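Local coordinates for Alr3699 protein (Nostoc sp., PDB 4XSU) that belongs to the GT-B glycosyltransferase families, with two Rossmann-like domains facing each other across a cleft that here holds UDP and glucose, at residues T93-D98 / F116-P121; P132-Q137 / S290-P295. All coordinates share one frame; numbering follows the deposited sequence.

Contact 1 (T93-D98 / F116-P121). With SO4 (sulfate ion), chain H.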
loop_
_atom_site.group_PDB
_atom_site.type_symbol
_atom_site.label_atom_id
_atom_site.label_comp_id
_atom_site.label_asym_id
_atom_site.label_seq_id
_atom_site.Cartn_x
_atom_site.Cartn_y
_atom_site.Cartn_z
ATOM N N THR B 93 1.109 3.598 -15.259
ATOM C CA THR B 93 1.856 2.928 -16.321
ATOM C C THR B 93 1.150 1.657 -16.809
ATOM O O THR B 93 0.958 1.453 -18.005
ATOM C CB THR B 93 3.250 2.563 -15.812
ATOM O OG1 THR B 93 3.861 3.726 -15.230
ATOM C CG2 THR B 93 4.095 2.065 -16.929
ATOM N N ALA B 94 0.695 0.828 -15.882
ATOM C CA ALA B 94 0.052 -0.419 -16.266
ATOM C C ALA B 94 -1.055 -0.287 -17.322
ATOM O O ALA B 94 -1.367 -1.259 -18.011
ATOM C CB ALA B 94 -0.476 -1.123 -15.037
ATOM N N HIS B 95 -1.648 0.896 -17.458
ATOM C CA HIS B 95 -2.700 1.098 -18.455
ATOM C C HIS B 95 -2.200 0.890 -19.882
ATOM O O HIS B 95 -2.964 0.519 -20.772
ATOM C CB HIS B 95 -3.342 2.484 -18.302
ATOM C CG HIS B 95 -4.126 2.633 -17.033
ATOM N ND1 HIS B 95 -5.380 2.080 -16.862
ATOM C CD2 HIS B 95 -3.818 3.232 -15.857
ATOM C CE1 HIS B 95 -5.816 2.349 -15.643
ATOM N NE2 HIS B 95 -4.886 3.047 -15.014
ATOM N N GLU B 96 -0.911 1.104 -20.090
ATOM C CA GLU B 96 -0.340 1.045 -21.429
ATOM C C GLU B 96 0.037 -0.379 -21.896
ATOM O O GLU B 96 0.390 -0.564 -23.051
ATOM C CB GLU B 96 0.863 1.987 -21.482
ATOM C CG GLU B 96 0.486 3.443 -21.210
ATOM C CD GLU B 96 1.606 4.260 -20.582
ATOM O OE1 GLU B 96 2.797 3.952 -20.801
ATOM O OE2 GLU B 96 1.290 5.230 -19.864
ATOM N N TYR B 97 -0.073 -1.380 -21.020
ATOM C CA TYR B 97 0.436 -2.721 -21.306
ATOM C C TYR B 97 -0.676 -3.727 -21.228
ATOM O O TYR B 97 -1.688 -3.456 -20.596
ATOM C CB TYR B 97 1.569 -3.064 -20.326
ATOM C CG TYR B 97 2.713 -2.090 -20.496
ATOM C CD1 TYR B 97 3.692 -2.308 -21.462
ATOM C CD2 TYR B 97 2.776 -0.915 -19.758
ATOM C CE1 TYR B 97 4.720 -1.394 -21.671
ATOM C CE2 TYR B 97 3.801 0.002 -19.954
ATOM C CZ TYR B 97 4.772 -0.248 -20.923
ATOM O OH TYR B 97 5.801 0.634 -21.138
ATOM N N ASP B 98 -0.505 -4.878 -21.878
ATOM C CA ASP B 98 -1.531 -5.933 -21.863
ATOM C C ASP B 98 -1.330 -6.903 -20.690
ATOM O O ASP B 98 -2.180 -7.749 -20.417
ATOM C CB ASP B 98 -1.554 -6.725 -23.201
ATOM C CG ASP B 98 -1.707 -5.820 -24.440
ATOM O OD1 ASP B 98 -2.663 -5.024 -24.511
ATOM O OD2 ASP B 98 -0.867 -5.903 -25.362
ATOM N N PHE B 116 -5.619 -5.000 -10.401
ATOM C CA PHE B 116 -7.014 -4.713 -10.085
ATOM C C PHE B 116 -7.483 -3.363 -10.627
ATOM O O PHE B 116 -8.496 -3.257 -11.319
ATOM C CB PHE B 116 -7.219 -4.718 -8.584
ATOM C CG PHE B 116 -8.611 -4.391 -8.189
ATOM C CD1 PHE B 116 -9.622 -5.306 -8.397
ATOM C CD2 PHE B 116 -8.918 -3.158 -7.655
ATOM C CE1 PHE B 116 -10.917 -5.009 -8.048
ATOM C CE2 PHE B 116 -10.209 -2.857 -7.305
ATOM C CZ PHE B 116 -11.207 -3.782 -7.503
ATOM N N ILE B 117 -6.731 -2.329 -10.316
ATOM C CA ILE B 117 -7.135 -1.003 -10.699
ATOM C C ILE B 117 -7.080 -0.804 -12.212
ATOM O O ILE B 117 -8.015 -0.265 -12.799
ATOM C CB ILE B 117 -6.289 0.046 -10.010
ATOM C CG1 ILE B 117 -6.485 -0.059 -8.496
ATOM C CG2 ILE B 117 -6.669 1.409 -10.518
ATOM C CD1 ILE B 117 -5.606 0.886 -7.692
ATOM N N ALA B 118 -5.998 -1.226 -12.858
ATOM C CA ALA B 118 -5.895 -1.025 -14.299
ATOM C C ALA B 118 -6.579 -2.113 -15.106
ATOM O O ALA B 118 -6.668 -2.004 -16.320
ATOM C CB ALA B 118 -4.447 -0.889 -14.717
ATOM N N ARG B 119 -7.058 -3.154 -14.445
ATOM C CA ARG B 119 -7.808 -4.196 -15.119
ATOM C C ARG B 119 -6.939 -4.868 -16.175
ATOM O O ARG B 119 -7.272 -4.860 -17.369
ATOM C CB ARG B 119 -9.072 -3.630 -15.786
ATOM C CG ARG B 119 -10.130 -3.104 -14.836
ATOM C CD ARG B 119 -11.376 -2.732 -15.613
ATOM N NE ARG B 119 -12.187 -1.745 -14.908
ATOM C CZ ARG B 119 -13.156 -2.019 -14.038
ATOM N NH1 ARG B 119 -13.482 -3.275 -13.716
ATOM N NH2 ARG B 119 -13.809 -1.006 -13.479
ATOM N N ARG B 120 -5.812 -5.415 -15.720
ATOM C CA ARG B 120 -4.857 -6.124 -16.571
ATOM C C ARG B 120 -4.479 -7.397 -15.863
ATOM O O ARG B 120 -4.268 -7.391 -14.631
ATOM C CB ARG B 120 -3.587 -5.306 -16.795
ATOM C CG ARG B 120 -3.803 -3.939 -17.423
ATOM C CD ARG B 120 -4.245 -4.067 -18.865
ATOM N NE ARG B 120 -4.312 -2.766 -19.529
ATOM C CZ ARG B 120 -5.430 -2.111 -19.850
ATOM N NH1 ARG B 120 -6.630 -2.615 -19.573
ATOM N NH2 ARG B 120 -5.343 -0.929 -20.459
ATOM N N PRO B 121 -4.381 -8.495 -16.625
ATOM C CA PRO B 121 -4.013 -9.775 -16.045
ATOM C C PRO B 121 -2.581 -9.752 -15.496
ATOM O O PRO B 121 -1.735 -8.982 -15.955
ATOM C CB PRO B 121 -4.171 -10.756 -17.218
ATOM C CG PRO B 121 -4.028 -9.929 -18.444
ATOM C CD PRO B 121 -4.554 -8.574 -18.092
HETATM S S SO4 H . -14.851 -3.883 -10.085
HETATM O O1 SO4 H . -13.441 -3.670 -10.470
HETATM O O2 SO4 H . -15.447 -2.653 -9.534
HETATM O O3 SO4 H . -14.891 -4.917 -9.020
HETATM O O4 SO4 H . -15.622 -4.264 -11.301
#
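R120 reaches two carbonyls of the turn at the end of helix 85-94, one of them firmly. NH2 of R120 donates to O of H95 over 2.8 Å. The bond is nearly straight, 165° at the hydrogen, and O lies in the guanidinium plane. NE of R120 makes a weak, bent bond to O of Y97 at 2.9 Å. The bend at chi2 (-69°) brings the edge of the guanidinium to these carbonyls. From its own side, NH1 of R120 bonds to O of R119 at 3.2 Å. The firm bond to H95, helped by the other two, limits how the group can turn.

Beside these bonds lies a small apolar contact. CB of A118 sits over one face of the H95 imidazole, 3.8 Å from the ring centroid, in a CH-pi contact. CB of A118 also meets CB of A94 at 4.0 Å. Farther along, CD of P121 rests on O of D98 at 3.4 Å.

Backbone features set these groups in place. A94 to Y97 form a type I beta turn. R119 has positive phi and ends the helical run, and the chain then turns to R120. The R119 side chain leads elsewhere, with NH1 weakly bonded to O4 of a sulfate ion, likely a crystallisation additive.

The carboxylate of D98 is bonded to the backbone N of K8. R141 of the second subunit bonds to O of F116. The contact joins two alpha-to-beta connections of the N-terminal Rossmann-like domain, where helices 85-94 and 105-118 lead into the neighbouring parallel strands 99-102 and 122-126.

Contact 2 (P132-Q137 / S290-P295). With GLC (alpha-D-glucopyranose), chain J.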
loop_
_atom_site.group_PDB
_atom_site.type_symbol
_atom_site.label_atom_id
_atom_site.label_comp_id
_atom_site.label_asym_id
_atom_site.label_seq_id
_atom_site.Cartn_x
_atom_site.Cartn_y
_atom_site.Cartn_z
ATOM N N PRO B 132 8.864 -21.125 5.921
ATOM C CA PRO B 132 9.136 -20.391 7.135
ATOM C C PRO B 132 10.619 -20.151 7.292
ATOM O O PRO B 132 11.012 -19.110 7.747
ATOM C CB PRO B 132 8.669 -21.342 8.201
ATOM C CG PRO B 132 7.645 -22.170 7.556
ATOM C CD PRO B 132 7.804 -22.109 6.094
ATOM N N GLU B 133 11.435 -21.120 6.933
ATOM C CA GLU B 133 12.906 -20.958 6.926
ATOM C C GLU B 133 13.330 -19.676 6.233
ATOM O O GLU B 133 14.106 -18.905 6.766
ATOM C CB GLU B 133 13.598 -22.103 6.179
ATOM C CG GLU B 133 13.298 -23.505 6.687
ATOM C CD GLU B 133 14.200 -24.546 6.050
ATOM O OE1 GLU B 133 13.731 -25.680 5.832
ATOM O OE2 GLU B 133 15.382 -24.235 5.772
ATOM N N HIS B 134 12.813 -19.471 5.030
ATOM C CA HIS B 134 13.227 -18.371 4.177
ATOM C C HIS B 134 12.531 -17.013 4.421
ATOM O O HIS B 134 13.097 -15.987 4.047
ATOM C CB HIS B 134 13.005 -18.757 2.715
ATOM C CG HIS B 134 14.109 -19.569 2.114
ATOM N ND1 HIS B 134 15.382 -19.075 1.926
ATOM C CD2 HIS B 134 14.112 -20.823 1.609
ATOM C CE1 HIS B 134 16.127 -19.999 1.348
ATOM N NE2 HIS B 134 15.380 -21.068 1.142
ATOM N N PHE B 135 11.303 -16.995 4.967
ATOM C CA PHE B 135 10.513 -15.739 5.089
ATOM C C PHE B 135 9.580 -15.726 6.282
ATOM O O PHE B 135 9.209 -16.779 6.787
ATOM C CB PHE B 135 9.667 -15.495 3.842
ATOM C CG PHE B 135 10.461 -15.406 2.589
ATOM C CD1 PHE B 135 11.139 -14.245 2.269
ATOM C CD2 PHE B 135 10.564 -16.495 1.745
ATOM C CE1 PHE B 135 11.903 -14.165 1.108
ATOM C CE2 PHE B 135 11.318 -16.424 0.580
ATOM C CZ PHE B 135 11.989 -15.258 0.258
ATOM N N SER B 136 9.186 -14.530 6.720
ATOM C CA SER B 136 8.215 -14.407 7.830
ATOM C C SER B 136 6.849 -14.941 7.423
ATOM O O SER B 136 6.498 -14.966 6.241
ATOM C CB SER B 136 8.061 -12.945 8.268
ATOM O OG SER B 136 7.416 -12.187 7.251
ATOM N N GLN B 137 6.066 -15.359 8.402
ATOM C CA GLN B 137 4.676 -15.719 8.124
ATOM C C GLN B 137 3.960 -14.647 7.314
ATOM O O GLN B 137 3.272 -14.935 6.343
ATOM C CB GLN B 137 3.919 -15.981 9.419
ATOM C CG GLN B 137 4.240 -17.335 10.031
ATOM C CD GLN B 137 4.001 -18.472 9.048
ATOM O OE1 GLN B 137 3.057 -18.427 8.246
ATOM N NE2 GLN B 137 4.859 -19.490 9.093
ATOM N N SER B 290 24.746 -24.120 0.114
ATOM C CA SER B 290 23.656 -23.493 0.888
ATOM C C SER B 290 23.170 -24.327 2.062
ATOM O O SER B 290 22.842 -25.485 1.893
ATOM C CB SER B 290 22.479 -23.188 -0.018
ATOM O OG SER B 290 22.881 -22.298 -1.054
ATOM N N THR B 291 23.126 -23.712 3.245
ATOM C CA THR B 291 22.611 -24.327 4.465
ATOM C C THR B 291 21.066 -24.247 4.610
ATOM O O THR B 291 20.498 -24.676 5.631
ATOM C CB THR B 291 23.218 -23.638 5.693
ATOM O OG1 THR B 291 23.276 -22.232 5.449
ATOM C CG2 THR B 291 24.605 -24.127 5.940
ATOM N N ALA B 292 20.401 -23.682 3.607
ATOM C CA ALA B 292 18.956 -23.650 3.570
ATOM C C ALA B 292 18.577 -23.934 2.128
ATOM O O ALA B 292 19.349 -23.620 1.229
ATOM C CB ALA B 292 18.419 -22.292 4.029
ATOM N N PRO B 293 17.403 -24.550 1.907
ATOM C CA PRO B 293 17.109 -25.071 0.580
ATOM C C PRO B 293 17.176 -24.031 -0.520
ATOM O O PRO B 293 16.596 -22.966 -0.387
ATOM C CB PRO B 293 15.684 -25.631 0.733
ATOM C CG PRO B 293 15.577 -26.028 2.177
ATOM C CD PRO B 293 16.407 -25.002 2.913
ATOM N N GLU B 294 17.813 -24.380 -1.612
ATOM C CA GLU B 294 17.992 -23.480 -2.700
ATOM C C GLU B 294 16.865 -23.618 -3.644
ATOM O O GLU B 294 16.557 -24.704 -4.032
ATOM C CB GLU B 294 19.252 -23.844 -3.442
ATOM C CG GLU B 294 19.566 -22.931 -4.596
ATOM C CD GLU B 294 20.276 -21.692 -4.152
ATOM O OE1 GLU B 294 21.095 -21.765 -3.243
ATOM O OE2 GLU B 294 20.017 -20.646 -4.716
ATOM N N PRO B 295 16.236 -22.528 -4.040
ATOM C CA PRO B 295 15.127 -22.624 -4.970
ATOM C C PRO B 295 15.524 -23.146 -6.297
ATOM O O PRO B 295 14.909 -24.033 -6.771
ATOM C CB PRO B 295 14.724 -21.179 -5.159
ATOM C CG PRO B 295 15.042 -20.562 -3.895
ATOM C CD PRO B 295 16.303 -21.199 -3.437
HETATM C C1 GLC J . 16.039 -16.981 -7.422
HETATM C C2 GLC J . 16.304 -18.166 -6.489
HETATM C C3 GLC J . 17.374 -19.131 -7.001
HETATM C C4 GLC J . 17.332 -19.275 -8.523
HETATM C C5 GLC J . 17.168 -17.945 -9.266
HETATM C C6 GLC J . 15.921 -17.972 -10.144
HETATM O O1 GLC J . 15.927 -15.783 -6.645
HETATM O O2 GLC J . 16.700 -17.669 -5.204
HETATM O O3 GLC J . 17.184 -20.415 -6.397
HETATM O O4 GLC J . 18.535 -19.914 -8.966
HETATM O O5 GLC J . 17.089 -16.827 -8.378
HETATM O O6 GLC J . 16.175 -18.765 -11.309
#
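H134 and P293 make the one hydrogen bond between these two loops. NE2 of H134 donates to O of P293 over 2.7 Å, with an angle of 158° at the hydrogen. The oxygen is approached by the ring edge, 8° out of the imidazole plane, and NE2 lies in the carbonyl plane. W218 meets the H134 ring edge-to-face.

The other contacts across the loops are not hydrogen bonds. A carboxylate oxygen lies close against the proline ring. The E133 chain runs extended beyond CG and crosses P293 at about a right angle. OE2 of E133 comes within 3.1 Å of CD of P293. CB of A292 lies 4.0 Å from OE2 of E133, and 4.2 Å from CE1 of H134.

Polar contacts from inside and outside 290-295 hold the carboxylate of E294. OG of S290 donates to OE1 of E294 at 2.9 Å, nearly along the C-O axis. H288 also bonds to OE1, and K219 forms a salt bridge with OE2. E294 touches UDP. OE2 of E294 also has a weak, less certain bond with the glucose.

The two domains meet here through one directional bond, from a ring N-H to a main-chain carbonyl, with little apolar packing.

In the fold
The two contacts follow each other along the chain: contact 1 is complete before the first segment of contact 2 begins. Their centres are 32 Å apart and their nearest atoms about 21 Å apart. Contact 1 stays within the N-terminal domain. Its centre is about 28 Å, and that of contact 2 about 14 Å, from the centre of the chain. Contact 2 bridges the two GT-B domains at the cleft. The H134 side chain is about 8 Å from the bound UDP, and N180, F296 and G297 also bond to the glucose. The second subunit borders contact 1 more fully. At contact 2 its F77 O makes a weak bond with OG of S136, which does not touch 290-295.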